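Local coordinates for protein ecto-NAD+ glycohydrolase (CD38 molecule) (Bos taurus, PDB 3GC6) that belongs to the ADP-ribosyl cyclase family, as a disulfide-bonded ectoenzyme with a parallel four-stranded sheet flanked by helices, at residues Val186-Leu191 / Lys222-Gly227; Ser216-Leu221 / Phe232-Asn237. The protein carries 1 engineered substitution. All blocks are in the same frame, centred on the assembly; numbering follows the deposited sequence.

Interaction 1 of 2, residues Val186-Leu191 / Lys222-Gly227; sequences VQAPNL and KSILDG. Engineered in segment 186-191: Gln187 (natural residue Glu).
Pro189 and Ile224 mark the closest backbone approach, with their CA atoms 6.3 Å apart, where the chain turns at the C-terminal end of helix 182-187 and comes up against the last turns of helix 216-227. The contact packs two neighbouring elements around the parallel four-stranded sheet of the ADP-ribosyl cyclase fold. It is apolar, without a hydrogen bond between the segments, and buries 167 Å² in all.

Ile224 makes the larger share of it. Its CG2 branch lies anti to the backbone N (CG1 has chi1 -68°), which turns this methyl to the backbone of the turn. CG2 sits 3.9 Å from Ala188 O and 4.0 Å from Pro189 CA, and beside them Ala188 CB comes within 4.2 Å of the same Ile224 CG2. One methyl therefore covers the Ala188-Pro189 peptide region, while Phe177 also packs on Ile224.

The turn keeps its shape through its own backbone bonds, Asn190 N to Gln187 O and Leu191 N to Ala188 O; Ala188 O is thus already paired with an N-H where the methyl packs on it. The engineered Gln187 takes no part in the contact; its NE2 is hydrogen-bonded to Ser154 OG. After the turn Leu191 O accepts a hydrogen bond from Arg228 NH2, just past the helix, and the Leu191 side chain also rests on Phe86 of strand 85-88. A separate apolar touch joins two leucines whose side chains cross at a slant, Leu191 CD1 meeting Leu225 CD2 at 3.6 Å.

Interaction 2 of 2, residues Ser216-Leu221 / Phe232-Asn237; sequences SSIRKL and FRCMDN
This is helix-on-sheet packing: Ile218 and Leu221, on the first turns of helix 216-227, rest on Phe232 and Cys234 of strand 231-239, the outermost strand on one side of the four-stranded parallel sheet. The short axes of helix 216-221 and strand 232-236 run nearly antiparallel, at 158°, and approach to 11.0 Å, leaving room for one layer of interlocked side chains.

Phe232 is the centre of that layer. With CG anti to the backbone N (chi1 -179°), its ring reaches up to the helix and takes a different approach from each helix residue. Ile218 CG2 comes in at the ring edge, in its plane, 3.8 Å from Phe232 CE2 and nearly as close to CZ. Leu221 CD2 arrives obliquely, 4.0 Å from Phe232 CZ. Both aliphatic chains cross the Phe232 side chain at about a right angle, and these two branched residues, three positions apart, meet the far end of the ring from neighbouring directions. Ile218 CG2 has a second neighbour in Cys234 SG, at 4.1 Å.

That sulfur is disulfide-bonded to Cys213, which lies shortly before the helix, and Asp236 OD2 accepts a hydrogen bond from Cys213 N. The loop entering the helix is thereby tied to the strand covalently and by a polar bond. Ser217 OG, hydrogen-bonded to Asp211 and Phe177, adds a link to nearby loops. Arg233 and Met235 alternate with the helix-facing residues, and their backbones pair with strand 196-203. The contact joins the helix and the second strand of a beta-alpha-beta crossover (strand 196-203, helix 216-227, strand 231-239), here cross-linked by a disulfide.

In the fold
From the N terminus, the chain leaves helix 182-187 through the turn of interaction 1, forms strand 196-203, and enters helix 216-227, whose first half serves interaction 2 and whose second half returns to that turn. Interaction 1 thus closes a loop of 30 residues. Strand 231-239 then folds back on the helix, closing a loop of 10 in interaction 2. The segments alternate, so the contacts cross, sharing one helix. Their centres lie about 12 Å apart and they touch directly: Leu225 CD1 packs on Phe232 CD1 at 3.4 Å and Ala188 CB on Leu221 CD1 at 4.0 Å. Together they bind helix 216-227 to the edge strand and to the turn at the end of helix 182-187.

Interaction 1 of 2, residues Val186-Leu191 / Lys222-Gly227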
loop_
_atom_site.group_PDB
_atom_site.type_symbol
_atom_site.label_atom_id
_atom_site.label_comp_id
_atom_site.label_asym_id
_atom_site.label_seq_id
_atom_site.Cartn_x
_atom_site.Cartn_y
_atom_site.Cartn_z
ATOM N N VAL A 186 -0.493 -22.103 22.603
ATOM C CA VAL A 186 -0.237 -20.675 22.477
ATOM C C VAL A 186 -1.493 -19.854 22.168
ATOM O O VAL A 186 -1.682 -18.761 22.712
ATOM C CB VAL A 186 0.840 -20.382 21.382
ATOM C CG1 VAL A 186 1.117 -18.902 21.328
ATOM C CG2 VAL A 186 2.122 -21.145 21.672
ATOM N N GLN A 187 -2.343 -20.359 21.270
ATOM C CA GLN A 187 -3.466 -19.505 20.833
ATOM C C GLN A 187 -4.631 -19.543 21.804
ATOM O O GLN A 187 -5.013 -18.510 22.352
ATOM C CB GLN A 187 -3.890 -19.868 19.426
ATOM C CG GLN A 187 -2.768 -19.610 18.400
ATOM C CD GLN A 187 -3.029 -20.228 17.038
ATOM O OE1 GLN A 187 -4.083 -20.778 16.769
ATOM N NE2 GLN A 187 -2.047 -20.085 16.132
ATOM N N ALA A 188 -5.170 -20.729 22.072
ATOM C CA ALA A 188 -6.348 -20.800 22.950
ATOM C C ALA A 188 -6.090 -20.189 24.341
ATOM O O ALA A 188 -6.905 -19.454 24.846
ATOM C CB ALA A 188 -6.904 -22.259 23.042
ATOM N N PRO A 189 -4.926 -20.471 24.953
ATOM C CA PRO A 189 -4.697 -19.945 26.312
ATOM C C PRO A 189 -4.533 -18.429 26.355
ATOM O O PRO A 189 -4.604 -17.852 27.449
ATOM C CB PRO A 189 -3.372 -20.619 26.731
ATOM C CG PRO A 189 -3.391 -21.911 25.945
ATOM C CD PRO A 189 -3.963 -21.549 24.612
ATOM N N ASN A 190 -4.317 -17.816 25.186
ATOM C CA ASN A 190 -4.089 -16.378 25.126
ATOM C C ASN A 190 -5.253 -15.609 24.495
ATOM O O ASN A 190 -5.130 -14.407 24.266
ATOM C CB ASN A 190 -2.777 -16.067 24.419
ATOM C CG ASN A 190 -1.595 -16.426 25.263
ATOM O OD1 ASN A 190 -0.787 -17.309 24.912
ATOM N ND2 ASN A 190 -1.496 -15.769 26.412
ATOM N N LEU A 191 -6.358 -16.304 24.255
ATOM C CA LEU A 191 -7.549 -15.634 23.692
ATOM C C LEU A 191 -8.003 -14.500 24.598
ATOM O O LEU A 191 -8.047 -14.642 25.818
ATOM C CB LEU A 191 -8.714 -16.620 23.538
ATOM C CG LEU A 191 -8.652 -17.467 22.288
ATOM C CD1 LEU A 191 -9.715 -18.589 22.405
ATOM C CD2 LEU A 191 -8.868 -16.603 21.005
ATOM N N LYS A 222 -12.521 -26.913 26.336
ATOM C CA LYS A 222 -13.593 -26.281 27.096
ATOM C C LYS A 222 -13.036 -25.730 28.403
ATOM O O LYS A 222 -13.332 -24.601 28.809
ATOM C CB LYS A 222 -14.714 -27.295 27.376
ATOM C CG LYS A 222 -15.852 -26.840 28.312
ATOM C CD LYS A 222 -16.750 -25.805 27.697
ATOM C CE LYS A 222 -17.920 -25.461 28.649
ATOM N NZ LYS A 222 -18.598 -24.204 28.179
ATOM N N SER A 223 -12.222 -26.539 29.080
ATOM C CA SER A 223 -11.656 -26.111 30.358
ATOM C C SER A 223 -10.799 -24.859 30.188
ATOM O O SER A 223 -10.855 -23.925 31.005
ATOM C CB SER A 223 -10.859 -27.254 31.005
ATOM O OG SER A 223 -10.163 -26.806 32.156
ATOM N N ILE A 224 -10.009 -24.806 29.108
ATOM C CA ILE A 224 -9.181 -23.631 28.845
ATOM C C ILE A 224 -10.085 -22.409 28.616
ATOM O O ILE A 224 -9.853 -21.340 29.180
ATOM C CB ILE A 224 -8.257 -23.848 27.636
ATOM C CG1 ILE A 224 -7.188 -24.911 27.972
ATOM C CG2 ILE A 224 -7.618 -22.528 27.199
ATOM C CD1 ILE A 224 -6.373 -25.348 26.765
ATOM N N LEU A 225 -11.120 -22.574 27.785
ATOM C CA LEU A 225 -12.005 -21.455 27.466
ATOM C C LEU A 225 -12.784 -20.978 28.696
ATOM O O LEU A 225 -12.943 -19.773 28.903
ATOM C CB LEU A 225 -12.959 -21.838 26.341
ATOM C CG LEU A 225 -12.185 -22.222 25.080
ATOM C CD1 LEU A 225 -13.182 -22.669 23.993
ATOM C CD2 LEU A 225 -11.322 -21.050 24.563
ATOM N N ASP A 226 -13.233 -21.916 29.531
ATOM C CA ASP A 226 -13.902 -21.519 30.763
ATOM C C ASP A 226 -12.969 -20.608 31.566
ATOM O O ASP A 226 -13.411 -19.612 32.158
ATOM C CB ASP A 226 -14.247 -22.754 31.591
ATOM C CG ASP A 226 -15.514 -23.473 31.104
ATOM O OD1 ASP A 226 -16.314 -22.935 30.292
ATOM O OD2 ASP A 226 -15.723 -24.618 31.558
ATOM N N GLY A 227 -11.693 -20.980 31.624
ATOM C CA GLY A 227 -10.669 -20.177 32.330
ATOM C C GLY A 227 -10.547 -18.761 31.779
ATOM O O GLY A 227 -10.228 -17.835 32.537
#

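Interaction 2 of 2, residues Ser216-Leu221 / Phe232-Asn237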
loop_
_atom_site.group_PDB
_atom_site.type_symbol
_atom_site.label_atom_id
_atom_site.label_comp_id
_atom_site.label_asym_id
_atom_site.label_seq_id
_atom_site.Cartn_x
_atom_site.Cartn_y
_atom_site.Cartn_z
ATOM N N SER A 216 -12.772 -36.408 24.979
ATOM C CA SER A 216 -11.905 -35.910 26.038
ATOM C C SER A 216 -11.104 -34.683 25.623
ATOM O O SER A 216 -10.895 -33.797 26.446
ATOM C CB SER A 216 -10.919 -36.990 26.484
ATOM O OG SER A 216 -11.607 -38.005 27.182
ATOM N N SER A 217 -10.648 -34.641 24.371
ATOM C CA SER A 217 -9.726 -33.560 24.002
ATOM C C SER A 217 -10.500 -32.236 23.923
ATOM O O SER A 217 -9.981 -31.183 24.322
ATOM C CB SER A 217 -8.937 -33.865 22.723
ATOM O OG SER A 217 -9.722 -33.649 21.576
ATOM N N ILE A 218 -11.739 -32.275 23.428
ATOM C CA ILE A 218 -12.547 -31.053 23.410
ATOM C C ILE A 218 -12.899 -30.607 24.834
ATOM O O ILE A 218 -12.990 -29.400 25.105
ATOM C CB ILE A 218 -13.786 -31.188 22.504
ATOM C CG1 ILE A 218 -13.314 -31.242 21.043
ATOM C CG2 ILE A 218 -14.734 -29.994 22.747
ATOM C CD1 ILE A 218 -12.720 -29.880 20.533
ATOM N N ARG A 219 -13.040 -31.570 25.757
ATOM C CA ARG A 219 -13.224 -31.212 27.169
ATOM C C ARG A 219 -12.049 -30.371 27.669
ATOM O O ARG A 219 -12.241 -29.391 28.412
ATOM C CB ARG A 219 -13.370 -32.478 28.022
ATOM C CG ARG A 219 -13.837 -32.155 29.423
ATOM C CD ARG A 219 -13.752 -33.397 30.293
ATOM N NE ARG A 219 -13.958 -33.132 31.712
ATOM C CZ ARG A 219 -13.438 -33.887 32.674
ATOM N NH1 ARG A 219 -12.669 -34.927 32.346
ATOM N NH2 ARG A 219 -13.667 -33.602 33.954
ATOM N N LYS A 220 -10.834 -30.732 27.262
ATOM C CA LYS A 220 -9.658 -29.953 27.640
ATOM C C LYS A 220 -9.730 -28.530 27.105
ATOM O O LYS A 220 -9.357 -27.585 27.790
ATOM C CB LYS A 220 -8.364 -30.606 27.142
ATOM C CG LYS A 220 -8.014 -31.891 27.868
ATOM C CD LYS A 220 -6.725 -32.516 27.305
ATOM C CE LYS A 220 -6.435 -33.824 28.082
ATOM N NZ LYS A 220 -5.441 -34.697 27.380
ATOM N N LEU A 221 -10.194 -28.378 25.865
ATOM C CA LEU A 221 -10.346 -27.052 25.282
ATOM C C LEU A 221 -11.402 -26.264 26.037
ATOM O O LEU A 221 -11.220 -25.077 26.324
ATOM C CB LEU A 221 -10.720 -27.153 23.783
ATOM C CG LEU A 221 -11.078 -25.832 23.096
ATOM C CD1 LEU A 221 -9.863 -24.899 23.197
ATOM C CD2 LEU A 221 -11.435 -26.092 21.627
ATOM N N PHE A 232 -18.396 -21.020 24.625
ATOM C CA PHE A 232 -17.952 -22.038 23.672
ATOM C C PHE A 232 -19.145 -22.753 23.071
ATOM O O PHE A 232 -20.017 -23.246 23.809
ATOM C CB PHE A 232 -17.046 -23.035 24.414
ATOM C CG PHE A 232 -16.496 -24.138 23.567
ATOM C CD1 PHE A 232 -15.945 -23.874 22.325
ATOM C CD2 PHE A 232 -16.488 -25.440 24.033
ATOM C CE1 PHE A 232 -15.391 -24.911 21.550
ATOM C CE2 PHE A 232 -15.963 -26.487 23.258
ATOM C CZ PHE A 232 -15.407 -26.228 22.035
ATOM N N ARG A 233 -19.187 -22.826 21.745
ATOM C CA ARG A 233 -20.192 -23.618 21.047
ATOM C C ARG A 233 -19.436 -24.555 20.129
ATOM O O ARG A 233 -18.579 -24.101 19.364
ATOM C CB ARG A 233 -21.114 -22.719 20.218
ATOM C CG ARG A 233 -22.015 -21.806 21.040
ATOM C CD ARG A 233 -22.948 -21.001 20.138
ATOM N NE ARG A 233 -22.242 -19.954 19.398
ATOM C CZ ARG A 233 -21.845 -18.810 19.941
ATOM N NH1 ARG A 233 -22.083 -18.574 21.224
ATOM N NH2 ARG A 233 -21.202 -17.911 19.207
ATOM N N CYS A 234 -19.748 -25.850 20.200
ATOM C CA CYS A 234 -19.053 -26.838 19.420
ATOM C C CYS A 234 -20.010 -27.620 18.517
ATOM O O CYS A 234 -21.071 -28.080 18.976
ATOM C CB CYS A 234 -18.293 -27.780 20.370
ATOM S SG CYS A 234 -17.205 -28.950 19.593
ATOM N N MET A 235 -19.620 -27.765 17.253
ATOM C CA MET A 235 -20.425 -28.441 16.241
ATOM C C MET A 235 -19.573 -29.520 15.567
ATOM O O MET A 235 -18.417 -29.264 15.233
ATOM C CB MET A 235 -20.895 -27.410 15.202
ATOM C CG MET A 235 -22.040 -26.466 15.644
ATOM S SD MET A 235 -21.747 -25.136 16.852
ATOM C CE MET A 235 -20.286 -24.319 16.170
ATOM N N ASP A 236 -20.113 -30.730 15.374
ATOM C CA ASP A 236 -19.330 -31.826 14.834
ATOM C C ASP A 236 -20.170 -32.668 13.859
ATOM O O ASP A 236 -21.226 -32.242 13.407
ATOM C CB ASP A 236 -18.772 -32.700 15.975
ATOM C CG ASP A 236 -19.882 -33.305 16.837
ATOM O OD1 ASP A 236 -21.013 -33.424 16.335
ATOM O OD2 ASP A 236 -19.642 -33.638 18.025
ATOM N N ASN A 237 -19.643 -33.833 13.528
ATOM C CA ASN A 237 -20.262 -34.766 12.607
ATOM C C ASN A 237 -20.624 -34.091 11.295
ATOM O O ASN A 237 -21.755 -34.186 10.830
ATOM C CB ASN A 237 -21.488 -35.426 13.247
ATOM C CG ASN A 237 -21.831 -36.750 12.575
ATOM O OD1 ASN A 237 -20.988 -37.340 11.881
ATOM N ND2 ASN A 237 -23.055 -37.210 12.761
#